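SWD1-like protein (Myceliophthora thermophila, PDB 6E29) probably serves as the Swd1-like WD-repeat subunit of the COMPASS histone H3 methyltransferase complex, this chain being its seven-bladed beta-propeller domain. Local coordinates at residues Q235-R240 with R271-H276; Y146-V151 with N198-R203; V31-K36 with W322-A327. One frame throughout, in Å; residues are numbered along the deposited sequence.

All three contacts lie between neighbouring four-stranded blades of one seven-bladed propeller. Contact 1 joins the blade that holds strand 239-243 to the one starting at strand 274-279; contact 2 joins the blade ending in strand 144-147 to the one starting at strand 176-181. Contact 3 joins segments near the two ends of the chain, so contacts 1 and 2, which follow one another in series, are both nested in the loop it closes. The contacts do not touch. Contacts 1 and 3 come nearest, about 9 Å between closest atoms and 23 Å between centres, whereas contacts 2 and 3, with centres 29 Å apart, lie on opposite sides of the chain's centre.

Contact 1: Q235-R240 with R271-H276; sequences QDRIIR and RLSWNH
Arg237, in the loop before strand 239-243, and Ile239 on that strand meet Trp274 at the start of strand 274-279 in a mixed polar and aromatic contact between neighbouring blades. The indole does two jobs. Its NE1 donates to Arg237 O at 3.1 Å, a bent bond (142° at the hydrogen) in which the donor stands well above the carbonyl plane, 72° out of it. Over one indole face lies the arm of Ile239: CD1 sits 3.6 Å from the centroid of the five-membered ring, a CH-pi contact. The first torsion of Ile239 (chi1 -58°) sets CG1 beside the backbone N, where it comes within 3.5 Å of Trp274 CD1. The two side chains cross at about a right angle.

In the propeller, strand 274-279 is the first of its blade and strand 239-243 the third of the blade before, so the tryptophan reaches from one sheet to the next. A large flat residue with a single N-H suits this place, covering apolar carbon while paying for a loop carbonyl. On its own blade it also meets the rings of Tyr297 and Trp299 edge-to-face, and its backbone O accepts from Asn233 across the interface. A water lies 2.7 Å from both Arg237 O and Leu272 O and can link the two carbonyls.

Farther out, the extended Arg237 side chain runs past Ser273, a residue with two conformers. The loop itself is braced by Arg240, which grips Asp236 end-on through NH1 and NH2, the distance from Arg240 NH2 to Asp236 OD2 being 2.8 Å; Ile238 CG2 covers the centre of that guanidinium, and Asp236 OD2 also accepts from Ser215 N.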
loop_
_atom_site.group_PDB
_atom_site.type_symbol
_atom_site.label_atom_id
_atom_site.label_comp_id
_atom_site.label_asym_id
_atom_site.label_seq_id
_atom_site.Cartn_x
_atom_site.Cartn_y
_atom_site.Cartn_z
ATOM N N GLN B 235 -3.875 -4.050 12.817
ATOM C CA GLN B 235 -3.742 -3.393 14.099
ATOM C C GLN B 235 -3.739 -4.360 15.277
ATOM O O GLN B 235 -3.961 -3.928 16.400
ATOM C CB GLN B 235 -4.874 -2.387 14.273
ATOM C CG GLN B 235 -4.672 -1.107 13.443
ATOM C CD GLN B 235 -5.668 -0.018 13.884
ATOM O OE1 GLN B 235 -6.709 -0.321 14.489
ATOM N NE2 GLN B 235 -5.340 1.245 13.611
ATOM N N ASP B 236 -3.529 -5.652 15.056
ATOM C CA ASP B 236 -3.456 -6.581 16.169
ATOM C C ASP B 236 -2.013 -6.944 16.508
ATOM O O ASP B 236 -1.781 -7.961 17.143
ATOM C CB ASP B 236 -4.333 -7.835 15.925
ATOM C CG ASP B 236 -3.929 -8.652 14.675
ATOM O OD1 ASP B 236 -2.968 -8.255 13.983
ATOM O OD2 ASP B 236 -4.589 -9.696 14.407
ATOM N N ARG B 237 -1.038 -6.102 16.122
ATOM C CA ARG B 237 0.358 -6.222 16.526
ATOM C C ARG B 237 1.065 -7.366 15.822
ATOM O O ARG B 237 2.156 -7.769 16.227
ATOM C CB ARG B 237 0.513 -6.386 18.061
ATOM C CG ARG B 237 -0.006 -5.189 18.859
ATOM C CD ARG B 237 -0.157 -5.406 20.347
ATOM N NE ARG B 237 -0.515 -4.118 20.941
ATOM C CZ ARG B 237 -1.731 -3.560 20.871
ATOM N NH1 ARG B 237 -2.736 -4.170 20.233
ATOM N NH2 ARG B 237 -1.949 -2.377 21.431
ATOM N N ILE B 238 0.450 -7.944 14.797
ATOM C CA ILE B 238 1.015 -9.101 14.133
ATOM C C ILE B 238 1.136 -8.798 12.655
ATOM O O ILE B 238 0.168 -8.361 12.036
ATOM C CB ILE B 238 0.155 -10.350 14.355
ATOM C CG1 ILE B 238 0.114 -10.637 15.855
ATOM C CG2 ILE B 238 0.749 -11.520 13.599
ATOM C CD1 ILE B 238 -0.906 -11.732 16.226
ATOM N N ILE B 239 2.326 -9.025 12.099
ATOM C CA ILE B 239 2.565 -8.942 10.664
ATOM C C ILE B 239 2.448 -10.350 10.100
ATOM O O ILE B 239 2.850 -11.328 10.754
ATOM C CB ILE B 239 3.940 -8.317 10.365
ATOM C CG1 ILE B 239 4.035 -6.931 10.985
ATOM C CG2 ILE B 239 4.135 -8.201 8.818
ATOM C CD1 ILE B 239 5.536 -6.370 11.081
ATOM N N ARG B 240 1.841 -10.471 8.915
ATOM C CA ARG B 240 1.571 -11.793 8.354
ATOM C C ARG B 240 1.927 -11.813 6.888
ATOM O O ARG B 240 1.683 -10.826 6.186
ATOM C CB ARG B 240 0.091 -12.155 8.448
ATOM C CG ARG B 240 -0.343 -12.267 9.951
ATOM C CD ARG B 240 -1.862 -12.434 10.016
ATOM N NE ARG B 240 -2.390 -12.601 11.376
ATOM C CZ ARG B 240 -2.772 -11.612 12.172
ATOM N NH1 ARG B 240 -2.687 -10.330 11.784
ATOM N NH2 ARG B 240 -3.250 -11.908 13.386
ATOM N N ARG B 271 5.176 -6.193 23.150
ATOM C CA ARG B 271 3.861 -5.894 22.592
ATOM C C ARG B 271 3.907 -4.670 21.669
ATOM O O ARG B 271 3.177 -3.683 21.827
ATOM C CB ARG B 271 2.835 -5.753 23.711
ATOM C CG ARG B 271 2.223 -7.123 24.064
ATOM C CD ARG B 271 1.581 -7.125 25.423
ATOM N NE ARG B 271 1.997 -8.271 26.248
ATOM C CZ ARG B 271 1.285 -9.387 26.438
ATOM N NH1 ARG B 271 0.091 -9.545 25.866
ATOM N NH2 ARG B 271 1.780 -10.358 27.191
ATOM N N LEU B 272 4.835 -4.727 20.734
ATOM C CA LEU B 272 5.038 -3.635 19.783
ATOM C C LEU B 272 3.966 -3.646 18.704
ATOM O O LEU B 272 3.560 -4.715 18.245
ATOM C CB LEU B 272 6.409 -3.745 19.108
ATOM C CG LEU B 272 7.594 -3.792 20.099
ATOM C CD1 LEU B 272 8.930 -3.966 19.389
ATOM C CD2 LEU B 272 7.594 -2.571 21.005
ATOM N N SER B 273 3.521 -2.451 18.311
ATOM C CA SER B 273 2.675 -2.263 17.143
ATOM C C SER B 273 3.517 -1.724 15.998
ATOM O O SER B 273 4.523 -1.045 16.211
ATOM C CB SER B 273 1.506 -1.309 17.425
ATOM O OG SER B 273 0.686 -1.816 18.446
ATOM N N TRP B 274 3.128 -2.093 14.775
ATOM C CA TRP B 274 3.919 -1.845 13.575
ATOM C C TRP B 274 3.287 -0.747 12.738
ATOM O O TRP B 274 2.069 -0.695 12.567
ATOM C CB TRP B 274 4.075 -3.122 12.749
ATOM C CG TRP B 274 4.463 -4.230 13.620
ATOM C CD1 TRP B 274 3.694 -5.258 14.007
ATOM C CD2 TRP B 274 5.746 -4.412 14.260
ATOM N NE1 TRP B 274 4.390 -6.091 14.856
ATOM C CE2 TRP B 274 5.655 -5.599 15.027
ATOM C CE3 TRP B 274 6.966 -3.717 14.213
ATOM C CZ2 TRP B 274 6.726 -6.110 15.757
ATOM C CZ3 TRP B 274 8.063 -4.230 14.969
ATOM C CH2 TRP B 274 7.923 -5.408 15.729
ATOM N N ASN B 275 4.112 0.182 12.304
ATOM C CA ASN B 275 3.582 1.350 11.640
ATOM C C ASN B 275 3.416 1.073 10.138
ATOM O O ASN B 275 2.307 1.151 9.601
ATOM C CB ASN B 275 4.525 2.509 11.911
ATOM C CG ASN B 275 3.873 3.794 11.792
ATOM O OD1 ASN B 275 2.836 3.906 11.142
ATOM N ND2 ASN B 275 4.478 4.808 12.369
ATOM N N HIS B 276 4.509 0.718 9.460
ATOM C CA HIS B 276 4.484 0.358 8.054
ATOM C C HIS B 276 5.381 -0.853 7.850
ATOM O O HIS B 276 6.271 -1.126 8.654
ATOM C CB HIS B 276 4.913 1.565 7.184
ATOM C CG HIS B 276 3.823 2.574 7.025
ATOM N ND1 HIS B 276 3.731 3.725 7.777
ATOM C CD2 HIS B 276 2.699 2.532 6.269
ATOM C CE1 HIS B 276 2.624 4.376 7.455
ATOM N NE2 HIS B 276 1.971 3.666 6.554
HETATM O O HOH W 1 4.033 -7.329 18.175
#

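Contact 2: Y146-V151 with N198-R203; sequences YVLPSV and NIIDAR
Asn198 and Ile200, two residues apart on strand 196-201, both point at the segment Leu148-Ser150, the asparagine with its amide and the isoleucine with its branched carbons. Asn198 turns its ND2 toward Ser150 O and donates to it at 3.0 Å. The bond is bent (138° at the hydrogen), and the nitrogen stands 49° out of the carbonyl plane. Water widens this grip: one molecule accepts from ND2 at 2.9 Å and donates to Pro149 O, while another donates both to Ser150 O, at 2.8 Å, and to Asn198 OD1. OD1 is met by Ser210 OG as well, from strand 207-212. An amide suits the site because it donates and accepts at once, so that a buried side chain can serve the backbone oxygens of a loop.

The segment 148-151 follows the outermost strand, 144-147, of one propeller blade, and Asn198 and Ile200 lie on the third strand of the next. Where the polar end stops, Ile200 takes over. Its CG2, anti to the backbone N, faces Leu148 CD2 at 4.1 Å, the two side chains slanting across each other, and lies 4.3 Å from Pro149 CD. The other arm of Ile200 ends with CD1 3.9 Å from Pro149 O. Proline suits this extended loop, since it has no N-H to satisfy and offers ring carbon to the isoleucine. Ile207 touches both Pro149 and Ile200. Just beyond, Asp201 OD1 accepts from Arg203 N at 2.9 Å in an Asx turn, where strand 196-201 gives way to loop.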
loop_
_atom_site.group_PDB
_atom_site.type_symbol
_atom_site.label_atom_id
_atom_site.label_comp_id
_atom_site.label_asym_id
_atom_site.label_seq_id
_atom_site.Cartn_x
_atom_site.Cartn_y
_atom_site.Cartn_z
ATOM N N TYR B 146 -16.200 3.332 -10.822
ATOM C CA TYR B 146 -16.968 2.126 -10.529
ATOM C C TYR B 146 -16.879 1.842 -9.045
ATOM O O TYR B 146 -15.766 1.778 -8.510
ATOM C CB TYR B 146 -16.416 0.938 -11.291
ATOM C CG TYR B 146 -16.518 1.139 -12.774
ATOM C CD1 TYR B 146 -15.467 1.659 -13.486
ATOM C CD2 TYR B 146 -17.684 0.802 -13.457
ATOM C CE1 TYR B 146 -15.548 1.842 -14.842
ATOM C CE2 TYR B 146 -17.786 0.994 -14.809
ATOM C CZ TYR B 146 -16.696 1.506 -15.499
ATOM O OH TYR B 146 -16.756 1.725 -16.857
ATOM N N VAL B 147 -18.024 1.679 -8.374
ATOM C CA VAL B 147 -17.975 1.399 -6.932
ATOM C C VAL B 147 -17.490 -0.032 -6.713
ATOM O O VAL B 147 -17.933 -0.970 -7.395
ATOM C CB VAL B 147 -19.351 1.602 -6.268
ATOM C CG1 VAL B 147 -19.259 1.266 -4.746
ATOM C CG2 VAL B 147 -19.866 2.972 -6.457
ATOM N N LEU B 148 -16.654 -0.207 -5.795
ATOM C CA LEU B 148 -16.246 -1.579 -5.490
ATOM C C LEU B 148 -16.889 -2.050 -4.190
ATOM O O LEU B 148 -17.220 -1.233 -3.318
ATOM C CB LEU B 148 -14.714 -1.675 -5.359
ATOM C CG LEU B 148 -13.845 -1.612 -6.607
ATOM C CD1 LEU B 148 -12.384 -1.555 -6.167
ATOM C CD2 LEU B 148 -14.088 -2.850 -7.468
ATOM N N PRO B 149 -17.139 -3.347 -4.056
ATOM C CA PRO B 149 -17.853 -3.836 -2.868
ATOM C C PRO B 149 -16.915 -4.026 -1.692
ATOM O O PRO B 149 -15.762 -4.425 -1.842
ATOM C CB PRO B 149 -18.422 -5.188 -3.327
ATOM C CG PRO B 149 -17.415 -5.693 -4.256
ATOM C CD PRO B 149 -16.811 -4.451 -4.981
ATOM N N SER B 150 -17.415 -3.724 -0.502
ATOM C CA SER B 150 -16.716 -4.069 0.729
ATOM C C SER B 150 -17.161 -5.390 1.303
ATOM O O SER B 150 -16.407 -6.029 2.045
ATOM C CB SER B 150 -16.942 -3.001 1.800
ATOM O OG SER B 150 -15.996 -1.958 1.685
ATOM N N VAL B 151 -18.387 -5.787 0.985
ATOM C CA VAL B 151 -19.012 -6.929 1.614
ATOM C C VAL B 151 -19.765 -7.686 0.490
ATOM O O VAL B 151 -20.227 -7.039 -0.438
ATOM C CB VAL B 151 -19.937 -6.409 2.717
ATOM C CG1 VAL B 151 -21.283 -6.882 2.573
ATOM C CG2 VAL B 151 -19.325 -6.688 3.996
ATOM N N ASN B 198 -10.480 -9.562 1.221
ATOM C CA ASN B 198 -11.420 -9.803 0.132
ATOM C C ASN B 198 -10.642 -9.994 -1.151
ATOM O O ASN B 198 -9.725 -9.223 -1.416
ATOM C CB ASN B 198 -12.336 -8.588 -0.118
ATOM C CG ASN B 198 -13.293 -8.349 1.001
ATOM O OD1 ASN B 198 -13.575 -9.271 1.743
ATOM N ND2 ASN B 198 -13.805 -7.123 1.116
ATOM N N ILE B 199 -11.051 -10.963 -1.964
ATOM C CA ILE B 199 -10.535 -11.098 -3.323
ATOM C C ILE B 199 -11.674 -10.695 -4.235
ATOM O O ILE B 199 -12.778 -11.238 -4.119
ATOM C CB ILE B 199 -10.076 -12.528 -3.649
ATOM C CG1 ILE B 199 -9.000 -12.997 -2.675
ATOM C CG2 ILE B 199 -9.471 -12.575 -5.073
ATOM C CD1 ILE B 199 -8.474 -14.413 -2.945
ATOM N N ILE B 200 -11.428 -9.708 -5.089
ATOM C CA ILE B 200 -12.436 -9.102 -5.959
ATOM C C ILE B 200 -12.045 -9.380 -7.398
ATOM O O ILE B 200 -10.912 -9.094 -7.795
ATOM C CB ILE B 200 -12.534 -7.578 -5.713
ATOM C CG1 ILE B 200 -12.832 -7.308 -4.245
ATOM C CG2 ILE B 200 -13.643 -6.869 -6.611
ATOM C CD1 ILE B 200 -12.803 -5.813 -3.884
ATOM N N ASP B 201 -12.984 -9.934 -8.181
ATOM C CA ASP B 201 -12.827 -10.019 -9.632
ATOM C C ASP B 201 -12.884 -8.610 -10.219
ATOM O O ASP B 201 -13.880 -7.901 -10.054
ATOM C CB ASP B 201 -13.950 -10.901 -10.188
ATOM C CG ASP B 201 -13.778 -11.249 -11.651
ATOM O OD1 ASP B 201 -13.651 -10.316 -12.466
ATOM O OD2 ASP B 201 -13.812 -12.459 -11.986
ATOM N N ALA B 202 -11.807 -8.172 -10.871
ATOM C CA ALA B 202 -11.783 -6.784 -11.304
ATOM C C ALA B 202 -12.701 -6.538 -12.491
ATOM O O ALA B 202 -13.028 -5.382 -12.778
ATOM C CB ALA B 202 -10.348 -6.338 -11.631
ATOM N N ARG B 203 -13.120 -7.580 -13.198
ATOM C CA ARG B 203 -14.033 -7.327 -14.304
ATOM C C ARG B 203 -15.495 -7.380 -13.866
ATOM O O ARG B 203 -16.287 -6.535 -14.287
ATOM C CB ARG B 203 -13.772 -8.300 -15.453
ATOM C CG ARG B 203 -14.897 -8.302 -16.488
ATOM C CD ARG B 203 -15.152 -9.691 -17.061
ATOM N NE ARG B 203 -16.268 -10.384 -16.414
ATOM C CZ ARG B 203 -16.567 -11.670 -16.603
ATOM N NH1 ARG B 203 -15.840 -12.402 -17.440
ATOM N NH2 ARG B 203 -17.602 -12.227 -15.965
HETATM O O HOH W 2 -13.311 -4.707 -0.411
HETATM O O HOH W 3 -15.432 -8.139 3.634
#

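Contact 3: V31-K36 with W322-A327; sequences VRFNRK and WHPHRA
The backbones of Phe33-Lys36 and Trp322-His325 run the same way, their directions from first to last CA differing by 6°, with the CA atoms of Phe33 and His323 6.3 Å from each other. Phe33 lays one face of its ring against His323. The CA of His323 stands over that face, 3.9 Å from the centroid, and the imidazole turns its edge to it in a T-shaped pair, planes at 72°, with His323 CD2 3.6 Å from Phe33 CE1. Pro324 packs across Phe33 at about a right angle, Pro324 CD 3.6 Å from Phe33 CB, and sets its CG 3.4 Å from Asn34 O. A flat, apolar phenylalanine suits this place, offering a face to the histidine edge and carbon to the proline. An alanine in place of Phe33 would probably open a gap where the ring lies and leave the His323 edge without its aromatic face. Strand 28-33 begins the first blade and strand 317-322 the last sheet, which strand 19-23 completes, so this contact lies at the seam where the propeller ring closes.

Farther along, His325 NE2 makes a weak hydrogen bond to Arg35 O (3.2 Å). His323 is tied more firmly: its ND1 accepts from His325 N and Arg326 N, both at 3.1 Å, while NE2 is hydrogen-bonded to Gly37 O. One nitrogen accepting and the other facing a carbonyl is consistent with a neutral imidazole protonated on NE2.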
loop_
_atom_site.group_PDB
_atom_site.type_symbol
_atom_site.label_atom_id
_atom_site.label_comp_id
_atom_site.label_asym_id
_atom_site.label_seq_id
_atom_site.Cartn_x
_atom_site.Cartn_y
_atom_site.Cartn_z
ATOM N N VAL B 31 7.362 7.269 0.496
ATOM C CA VAL B 31 8.380 7.106 -0.551
ATOM C C VAL B 31 8.051 5.857 -1.351
ATOM O O VAL B 31 7.414 4.947 -0.842
ATOM C CB VAL B 31 9.792 6.947 0.011
ATOM C CG1 VAL B 31 10.347 8.304 0.363
ATOM C CG2 VAL B 31 9.739 5.986 1.182
ATOM N N ARG B 32 8.524 5.803 -2.599
ATOM C CA ARG B 32 8.317 4.648 -3.476
ATOM C C ARG B 32 9.360 4.709 -4.586
ATOM O O ARG B 32 9.457 5.730 -5.270
ATOM C CB ARG B 32 6.912 4.622 -4.150
ATOM C CG ARG B 32 6.584 3.293 -4.777
ATOM C CD ARG B 32 5.891 2.406 -3.687
ATOM N NE ARG B 32 5.679 1.016 -4.072
ATOM C CZ ARG B 32 4.510 0.503 -4.455
ATOM N NH1 ARG B 32 3.421 1.284 -4.538
ATOM N NH2 ARG B 32 4.436 -0.806 -4.746
ATOM N N PHE B 33 10.133 3.633 -4.747
ATOM C CA PHE B 33 11.080 3.534 -5.873
ATOM C C PHE B 33 10.329 3.171 -7.153
ATOM O O PHE B 33 9.320 2.471 -7.095
ATOM C CB PHE B 33 12.111 2.442 -5.593
ATOM C CG PHE B 33 13.087 2.784 -4.506
ATOM C CD1 PHE B 33 14.202 3.550 -4.823
ATOM C CD2 PHE B 33 12.943 2.308 -3.192
ATOM C CE1 PHE B 33 15.187 3.911 -3.833
ATOM C CE2 PHE B 33 13.947 2.651 -2.206
ATOM C CZ PHE B 33 15.067 3.461 -2.558
ATOM N N ASN B 34 10.829 3.627 -8.320
ATOM C CA ASN B 34 10.261 3.121 -9.579
ATOM C C ASN B 34 10.820 1.712 -9.813
ATOM O O ASN B 34 11.591 1.183 -9.007
ATOM C CB ASN B 34 10.505 4.108 -10.739
ATOM C CG ASN B 34 11.980 4.176 -11.181
ATOM O OD1 ASN B 34 12.867 3.674 -10.503
ATOM N ND2 ASN B 34 12.238 4.823 -12.336
ATOM N N ARG B 35 10.393 1.049 -10.885
ATOM C CA ARG B 35 10.736 -0.372 -10.996
ATOM C C ARG B 35 12.175 -0.594 -11.412
ATOM O O ARG B 35 12.800 -1.586 -10.993
ATOM C CB ARG B 35 9.790 -1.055 -11.991
ATOM C CG ARG B 35 8.348 -0.742 -11.680
ATOM C CD ARG B 35 7.324 -1.723 -12.246
ATOM N NE ARG B 35 6.245 -1.886 -11.272
ATOM C CZ ARG B 35 5.371 -0.936 -10.939
ATOM N NH1 ARG B 35 5.419 0.269 -11.510
ATOM N NH2 ARG B 35 4.450 -1.186 -10.012
ATOM N N LYS B 36 12.726 0.301 -12.224
ATOM C CA LYS B 36 14.138 0.162 -12.561
ATOM C C LYS B 36 15.029 0.513 -11.389
ATOM O O LYS B 36 16.168 0.061 -11.342
ATOM C CB LYS B 36 14.518 1.038 -13.768
ATOM C CG LYS B 36 14.233 0.367 -15.130
ATOM C CD LYS B 36 14.367 1.332 -16.326
ATOM C CE LYS B 36 15.697 1.145 -17.036
ATOM N NZ LYS B 36 16.770 1.591 -16.083
ATOM N N TRP B 322 11.840 -0.780 0.343
ATOM C CA TRP B 322 13.104 -1.314 -0.143
ATOM C C TRP B 322 13.347 -0.950 -1.607
ATOM O O TRP B 322 12.398 -0.882 -2.407
ATOM C CB TRP B 322 13.103 -2.840 -0.063
ATOM C CG TRP B 322 13.085 -3.449 1.325
ATOM C CD1 TRP B 322 11.979 -3.695 2.108
ATOM C CD2 TRP B 322 14.210 -3.967 2.042
ATOM N NE1 TRP B 322 12.361 -4.348 3.269
ATOM C CE2 TRP B 322 13.716 -4.541 3.235
ATOM C CE3 TRP B 322 15.583 -4.033 1.780
ATOM C CZ2 TRP B 322 14.548 -5.132 4.167
ATOM C CZ3 TRP B 322 16.404 -4.623 2.717
ATOM C CH2 TRP B 322 15.884 -5.164 3.881
ATOM N N HIS B 323 14.627 -0.863 -1.976
ATOM C CA HIS B 323 15.003 -0.692 -3.390
ATOM C C HIS B 323 14.623 -1.953 -4.196
ATOM O O HIS B 323 14.673 -3.069 -3.667
ATOM C CB HIS B 323 16.511 -0.426 -3.459
ATOM C CG HIS B 323 16.982 0.009 -4.808
ATOM N ND1 HIS B 323 17.431 -0.881 -5.761
ATOM C CD2 HIS B 323 17.064 1.244 -5.366
ATOM C CE1 HIS B 323 17.789 -0.206 -6.849
ATOM N NE2 HIS B 323 17.559 1.077 -6.640
ATOM N N PRO B 324 14.209 -1.813 -5.470
ATOM C CA PRO B 324 13.737 -3.005 -6.216
ATOM C C PRO B 324 14.830 -3.950 -6.673
ATOM O O PRO B 324 14.500 -5.031 -7.222
ATOM C CB PRO B 324 13.028 -2.409 -7.454
ATOM C CG PRO B 324 13.712 -1.022 -7.624
ATOM C CD PRO B 324 13.952 -0.560 -6.197
ATOM N N HIS B 325 16.112 -3.582 -6.540
ATOM C CA HIS B 325 17.176 -4.441 -7.056
ATOM C C HIS B 325 18.269 -4.671 -6.020
ATOM O O HIS B 325 18.946 -5.704 -6.053
ATOM C CB HIS B 325 17.811 -3.879 -8.341
ATOM C CG HIS B 325 16.863 -3.911 -9.501
ATOM N ND1 HIS B 325 16.524 -5.093 -10.128
ATOM C CD2 HIS B 325 16.131 -2.935 -10.101
ATOM C CE1 HIS B 325 15.638 -4.844 -11.082
ATOM N NE2 HIS B 325 15.369 -3.547 -11.078
ATOM N N ARG B 326 18.476 -3.705 -5.141
ATOM C CA ARG B 326 19.610 -3.762 -4.232
ATOM C C ARG B 326 19.148 -3.791 -2.776
ATOM O O ARG B 326 18.034 -3.386 -2.459
ATOM C CB ARG B 326 20.531 -2.546 -4.386
ATOM C CG ARG B 326 21.075 -2.294 -5.855
ATOM C CD ARG B 326 21.976 -3.443 -6.321
ATOM N NE ARG B 326 22.423 -3.221 -7.708
ATOM C CZ ARG B 326 23.494 -2.505 -8.046
ATOM N NH1 ARG B 326 24.277 -1.956 -7.106
ATOM N NH2 ARG B 326 23.788 -2.342 -9.328
ATOM N N ALA B 327 20.070 -4.188 -1.878
ATOM C CA ALA B 327 19.700 -4.335 -0.458
ATOM C C ALA B 327 19.802 -2.966 0.236
ATOM O O ALA B 327 20.740 -2.649 0.991
ATOM C CB ALA B 327 20.615 -5.375 0.201
#